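Local coordinates for DUF952 domain-containing protein (Caulobacter vibrioides, PDB 2O0Q), which is of unknown function but belongs to the DUF952 family, whose fold is probably related to that of ADP-ribosyl-transferring proteins, at residues 5-10 with 54-59; 58-63 with 92-97. All blocks are in the same frame, centred on the assembly; numbering follows the deposited sequence.

Overall arrangement
From the N terminus, strand 3-9 runs into helix 10-19, and the chain makes a largely helical excursion of 43 residues before interaction 1 brings 54-59 back antiparallel to 5-10. Strand 56-62 then begins interaction 2: after 28 residues, with strands but no helix among them, 92-97 returns to its other edge. The two loops follow one another, neither nested nor crossed, and overlap only at Leu58 and Leu59. Strand 56-62 thus lies between 3-9 and 93-98, the latter an outermost strand of the six-stranded antiparallel sheet. The contact centres are about 10 Å apart, and Trp13 of helix 10-19 packs on side chains from both.

Interaction 1: 5-10 with 54-59; sequences YKILSR and ANLVLL
Leu59 N donates to Lys6 O at 2.8 Å, almost straight at 175°, and Lys6 N answers to Leu59 O at 3.0 Å. This is one hydrogen-bonded pair of an antiparallel sheet; Leu8 with Val57 is the next, closed from Val57 N to Leu8 O at 2.8 Å and by the return bond from Leu8 N to Val57 O. Leu59 O has a second visitor, Tyr5 CA, whose hydrogen approaches it at a CA-O distance of 3.2 Å.

Between these pairs, Ile7 and Leu58 face each other without backbone bonds, Ile7 CG1 lying 3.9 Å from Leu58 CD2. With chi2 at -67°, the other Leu58 methyl, CD1, comes to the edge of the Tyr5 ring, near the ring plane, modelled too close to Tyr5 CD2 for the spacing to be trusted. The opposite sheet face carries Lys6, Leu8, Val57 and Leu59; there the Leu8 and Leu59 side chains touch, and Trp13 of helix 10-19 touches both of them and Val57. Lys6 NZ leads away to a salt bridge with Asp28.

Past Ser9, the N-cap of helix 10-19, the pairing ends in a more bent bond of 136°, from Arg10 N to Asn55 O at 3.0 Å.

Interaction 2: 58-63 with 92-97; sequences LLAVEA and EVTREA
Ala60 O takes two hydrogen bonds from the same residue, Thr94. Thr94 N reaches it at 2.9 Å, and the Thr94 OG1 hydroxyl donates to it at 2.8 Å from well above the carbonyl plane, so backbone and side chain grip the oxygen from different directions. With chi1 at 66°, OG1 sits between its own backbone N and carbonyl carbon, on the side where Ala60 O lies.

The remaining backbone bonds are those of antiparallel strands. Ala60 N gives to Arg95 O at 2.9 Å, and Leu58 N to Ala97 O at 2.8 Å. The return bond from Ala97 N to Leu58 O is weak, bent to 133°, but Glu96 CA also approaches Leu58 O at 3.2 Å. Farther along, one water donates to both Glu62 O and Glu92 O and bridges the two segments at this end.

Apolar contact is found on both faces. Leu59 and Val93 meet at about a right angle, Leu59 CD2 standing 4.1 Å from Val93 CG1, while Leu59 lies side by side with Glu96, whose CB touches the same methyl. Glu96 then carries its carboxylate away to hydrogen-bond Trp13 NE1 through OE2. On the other face, Arg95 CG rests 3.7 Å from Ala60 CB. Separately, the Thr94 side chain crosses that of Glu62 at about a right angle, its CG2 near Glu62 CB and OE2.

Thr94 and Arg95 both stand opposite the single residue Ala60, which is the signature of a classic beta bulge, here in strand 93-98, at one edge of the six-stranded antiparallel sheet.

Interaction 1: 5-10 with 54-59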
loop_
_atom_site.group_PDB
_atom_site.type_symbol
_atom_site.label_atom_id
_atom_site.label_comp_id
_atom_site.label_asym_id
_atom_site.label_seq_id
_atom_site.Cartn_x
_atom_site.Cartn_y
_atom_site.Cartn_z
ATOM N N TYR A 5 2.724 -3.879 1.307
ATOM C CA TYR A 5 2.282 -3.115 0.156
ATOM C C TYR A 5 1.319 -1.979 0.411
ATOM O O TYR A 5 0.474 -2.035 1.305
ATOM C CB TYR A 5 1.634 -4.056 -0.856
ATOM C CG TYR A 5 2.513 -5.209 -1.281
ATOM C CD1 TYR A 5 2.676 -6.334 -0.468
ATOM C CD2 TYR A 5 3.205 -5.161 -2.487
ATOM C CE1 TYR A 5 3.514 -7.385 -0.851
ATOM C CE2 TYR A 5 4.041 -6.197 -2.881
ATOM C CZ TYR A 5 4.193 -7.305 -2.062
ATOM O OH TYR A 5 5.031 -8.321 -2.466
ATOM N N LYS A 6 1.450 -0.957 -0.424
ATOM C CA LYS A 6 0.587 0.201 -0.366
ATOM C C LYS A 6 0.006 0.353 -1.759
ATOM O O LYS A 6 0.718 0.225 -2.763
ATOM C CB LYS A 6 1.381 1.467 -0.008
ATOM C CG LYS A 6 0.511 2.727 0.097
ATOM C CD LYS A 6 -0.429 2.658 1.299
ATOM C CE LYS A 6 -1.587 3.647 1.180
ATOM N NZ LYS A 6 -2.516 3.568 2.361
ATOM N N ILE A 7 -1.295 0.597 -1.819
ATOM C CA ILE A 7 -1.976 0.817 -3.085
ATOM C C ILE A 7 -2.417 2.277 -3.052
ATOM O O ILE A 7 -3.022 2.717 -2.074
ATOM C CB ILE A 7 -3.219 -0.094 -3.221
ATOM C CG1 ILE A 7 -2.774 -1.559 -3.239
ATOM C CG2 ILE A 7 -3.994 0.258 -4.495
ATOM C CD1 ILE A 7 -3.917 -2.567 -3.219
ATOM N N LEU A 8 -2.086 3.033 -4.097
ATOM C CA LEU A 8 -2.475 4.439 -4.160
ATOM C C LEU A 8 -2.581 4.902 -5.605
ATOM O O LEU A 8 -2.083 4.243 -6.523
ATOM C CB LEU A 8 -1.474 5.327 -3.399
ATOM C CG LEU A 8 -0.166 5.779 -4.066
ATOM C CD1 LEU A 8 0.542 6.757 -3.147
ATOM C CD2 LEU A 8 0.734 4.606 -4.353
ATOM N N SER A 9 -3.238 6.035 -5.809
ATOM C CA SER A 9 -3.413 6.574 -7.152
ATOM C C SER A 9 -2.093 7.103 -7.700
ATOM O O SER A 9 -1.181 7.439 -6.941
ATOM C CB SER A 9 -4.440 7.710 -7.136
ATOM O OG SER A 9 -3.921 8.867 -6.496
ATOM N N ARG A 10 -1.994 7.169 -9.022
ATOM C CA ARG A 10 -0.793 7.684 -9.671
ATOM C C ARG A 10 -0.576 9.134 -9.226
ATOM O O ARG A 10 0.555 9.564 -8.988
ATOM C CB ARG A 10 -0.954 7.601 -11.194
ATOM C CG ARG A 10 0.032 8.441 -12.009
ATOM C CD ARG A 10 1.485 8.174 -11.645
ATOM N NE ARG A 10 1.898 6.797 -11.903
ATOM C CZ ARG A 10 3.147 6.361 -11.768
ATOM N NH1 ARG A 10 4.098 7.201 -11.380
ATOM N NH2 ARG A 10 3.449 5.091 -12.012
ATOM N N ALA A 54 -8.792 3.413 -12.086
ATOM C CA ALA A 54 -7.739 3.244 -13.073
ATOM C C ALA A 54 -6.505 4.029 -12.629
ATOM O O ALA A 54 -6.587 4.891 -11.753
ATOM C CB ALA A 54 -8.215 3.738 -14.437
ATOM N N ASN A 55 -5.365 3.708 -13.229
ATOM C CA ASN A 55 -4.114 4.387 -12.928
ATOM C C ASN A 55 -3.654 4.219 -11.487
ATOM O O ASN A 55 -3.165 5.168 -10.872
ATOM C CB ASN A 55 -4.235 5.881 -13.248
ATOM C CG ASN A 55 -4.674 6.135 -14.676
ATOM O OD1 ASN A 55 -4.052 5.650 -15.624
ATOM N ND2 ASN A 55 -5.751 6.898 -14.837
ATOM N N LEU A 56 -3.819 3.016 -10.945
ATOM C CA LEU A 56 -3.383 2.743 -9.583
ATOM C C LEU A 56 -1.943 2.259 -9.622
ATOM O O LEU A 56 -1.496 1.678 -10.610
ATOM C CB LEU A 56 -4.246 1.659 -8.931
ATOM C CG LEU A 56 -5.686 2.012 -8.549
ATOM C CD1 LEU A 56 -6.383 0.776 -7.980
ATOM C CD2 LEU A 56 -5.680 3.141 -7.527
ATOM N N VAL A 57 -1.216 2.507 -8.541
ATOM C CA VAL A 57 0.162 2.063 -8.447
ATOM C C VAL A 57 0.331 1.233 -7.181
ATOM O O VAL A 57 -0.276 1.517 -6.143
ATOM C CB VAL A 57 1.148 3.264 -8.451
ATOM C CG1 VAL A 57 0.692 4.310 -7.477
ATOM C CG2 VAL A 57 2.567 2.787 -8.113
ATOM N N LEU A 58 1.137 0.185 -7.289
ATOM C CA LEU A 58 1.410 -0.702 -6.168
ATOM C C LEU A 58 2.837 -0.451 -5.692
ATOM O O LEU A 58 3.779 -0.528 -6.482
ATOM C CB LEU A 58 1.258 -2.162 -6.621
ATOM C CG LEU A 58 1.444 -3.332 -5.646
ATOM C CD1 LEU A 58 2.881 -3.408 -5.189
ATOM C CD2 LEU A 58 0.499 -3.182 -4.461
ATOM N N LEU A 59 2.995 -0.142 -4.407
ATOM C CA LEU A 59 4.323 0.087 -3.852
ATOM C C LEU A 59 4.689 -1.100 -2.970
ATOM O O LEU A 59 3.933 -1.463 -2.065
ATOM C CB LEU A 59 4.368 1.362 -2.998
ATOM C CG LEU A 59 3.920 2.707 -3.576
ATOM C CD1 LEU A 59 3.958 3.755 -2.467
ATOM C CD2 LEU A 59 4.804 3.121 -4.756
#

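Interaction 2: 58-63 with 92-97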
loop_
_atom_site.group_PDB
_atom_site.type_symbol
_atom_site.label_atom_id
_atom_site.label_comp_id
_atom_site.label_asym_id
_atom_site.label_seq_id
_atom_site.Cartn_x
_atom_site.Cartn_y
_atom_site.Cartn_z
ATOM N N LEU A 58 1.137 0.185 -7.289
ATOM C CA LEU A 58 1.410 -0.702 -6.168
ATOM C C LEU A 58 2.837 -0.451 -5.692
ATOM O O LEU A 58 3.779 -0.528 -6.482
ATOM C CB LEU A 58 1.258 -2.162 -6.621
ATOM C CG LEU A 58 1.444 -3.332 -5.646
ATOM C CD1 LEU A 58 2.881 -3.408 -5.189
ATOM C CD2 LEU A 58 0.499 -3.182 -4.461
ATOM N N LEU A 59 2.995 -0.142 -4.407
ATOM C CA LEU A 59 4.323 0.087 -3.852
ATOM C C LEU A 59 4.689 -1.100 -2.970
ATOM O O LEU A 59 3.933 -1.463 -2.065
ATOM C CB LEU A 59 4.368 1.362 -2.998
ATOM C CG LEU A 59 3.920 2.707 -3.576
ATOM C CD1 LEU A 59 3.958 3.755 -2.467
ATOM C CD2 LEU A 59 4.804 3.121 -4.756
ATOM N N ALA A 60 5.840 -1.704 -3.253
ATOM C CA ALA A 60 6.339 -2.838 -2.479
ATOM C C ALA A 60 7.378 -2.274 -1.518
ATOM O O ALA A 60 8.323 -1.598 -1.938
ATOM C CB ALA A 60 6.971 -3.868 -3.403
ATOM N N VAL A 61 7.206 -2.559 -0.231
ATOM C CA VAL A 61 8.099 -2.031 0.792
ATOM C C VAL A 61 8.681 -3.077 1.742
ATOM O O VAL A 61 7.961 -3.943 2.245
ATOM C CB VAL A 61 7.354 -0.969 1.637
ATOM C CG1 VAL A 61 8.238 -0.487 2.765
ATOM C CG2 VAL A 61 6.923 0.196 0.750
ATOM N N GLU A 62 9.986 -2.988 1.989
ATOM C CA GLU A 62 10.637 -3.912 2.911
ATOM C C GLU A 62 10.247 -3.442 4.309
ATOM O O GLU A 62 10.556 -2.318 4.694
ATOM C CB GLU A 62 12.155 -3.860 2.746
ATOM C CG GLU A 62 12.829 -5.161 3.116
ATOM C CD GLU A 62 12.497 -6.269 2.134
ATOM O OE1 GLU A 62 12.493 -7.451 2.540
ATOM O OE2 GLU A 62 12.251 -5.954 0.950
ATOM N N ALA A 63 9.575 -4.303 5.066
ATOM C CA ALA A 63 9.108 -3.945 6.403
ATOM C C ALA A 63 10.171 -3.796 7.492
ATOM O O ALA A 63 10.151 -2.827 8.247
ATOM C CB ALA A 63 8.050 -4.944 6.859
ATOM N N GLU A 92 12.218 4.453 0.600
ATOM C CA GLU A 92 11.918 3.202 1.287
ATOM C C GLU A 92 11.109 2.233 0.428
ATOM O O GLU A 92 10.810 1.111 0.848
ATOM C CB GLU A 92 11.198 3.495 2.606
ATOM C CG GLU A 92 12.089 4.197 3.620
ATOM C CD GLU A 92 11.385 4.530 4.918
ATOM O OE1 GLU A 92 10.273 5.096 4.868
ATOM O OE2 GLU A 92 11.955 4.236 5.995
ATOM N N VAL A 93 10.760 2.666 -0.778
ATOM C CA VAL A 93 10.012 1.819 -1.696
ATOM C C VAL A 93 11.010 0.990 -2.495
ATOM O O VAL A 93 11.875 1.543 -3.175
ATOM C CB VAL A 93 9.166 2.655 -2.680
ATOM C CG1 VAL A 93 8.564 1.747 -3.735
ATOM C CG2 VAL A 93 8.069 3.393 -1.932
ATOM N N THR A 94 10.888 -0.333 -2.417
ATOM C CA THR A 94 11.797 -1.221 -3.135
ATOM C C THR A 94 11.450 -1.280 -4.621
ATOM O O THR A 94 12.341 -1.288 -5.472
ATOM C CB THR A 94 11.776 -2.638 -2.529
ATOM O OG1 THR A 94 10.490 -3.235 -2.730
ATOM C CG2 THR A 94 12.061 -2.570 -1.037
ATOM N N ARG A 95 10.159 -1.324 -4.936
ATOM C CA ARG A 95 9.728 -1.339 -6.329
ATOM C C ARG A 95 8.264 -0.952 -6.481
ATOM O O ARG A 95 7.458 -1.140 -5.568
ATOM C CB ARG A 95 9.974 -2.708 -6.979
ATOM C CG ARG A 95 9.150 -3.858 -6.437
ATOM C CD ARG A 95 9.181 -5.041 -7.408
ATOM N NE ARG A 95 8.670 -6.269 -6.803
ATOM C CZ ARG A 95 9.373 -7.046 -5.981
ATOM N NH1 ARG A 95 10.623 -6.725 -5.670
ATOM N NH2 ARG A 95 8.825 -8.138 -5.464
ATOM N N GLU A 96 7.936 -0.398 -7.642
ATOM C CA GLU A 96 6.578 0.025 -7.940
ATOM C C GLU A 96 6.099 -0.621 -9.227
ATOM O O GLU A 96 6.898 -1.134 -10.013
ATOM C CB GLU A 96 6.508 1.546 -8.079
ATOM C CG GLU A 96 7.469 2.125 -9.103
ATOM C CD GLU A 96 7.244 3.608 -9.326
ATOM O OE1 GLU A 96 6.276 3.967 -10.028
ATOM O OE2 GLU A 96 8.027 4.419 -8.786
ATOM N N ALA A 97 4.789 -0.578 -9.439
ATOM C CA ALA A 97 4.187 -1.162 -10.626
ATOM C C ALA A 97 2.814 -0.566 -10.859
ATOM O O ALA A 97 2.080 -0.280 -9.907
ATOM C CB ALA A 97 4.071 -2.668 -10.456
HETATM O O HOH W 1 11.914 -0.342 3.247
#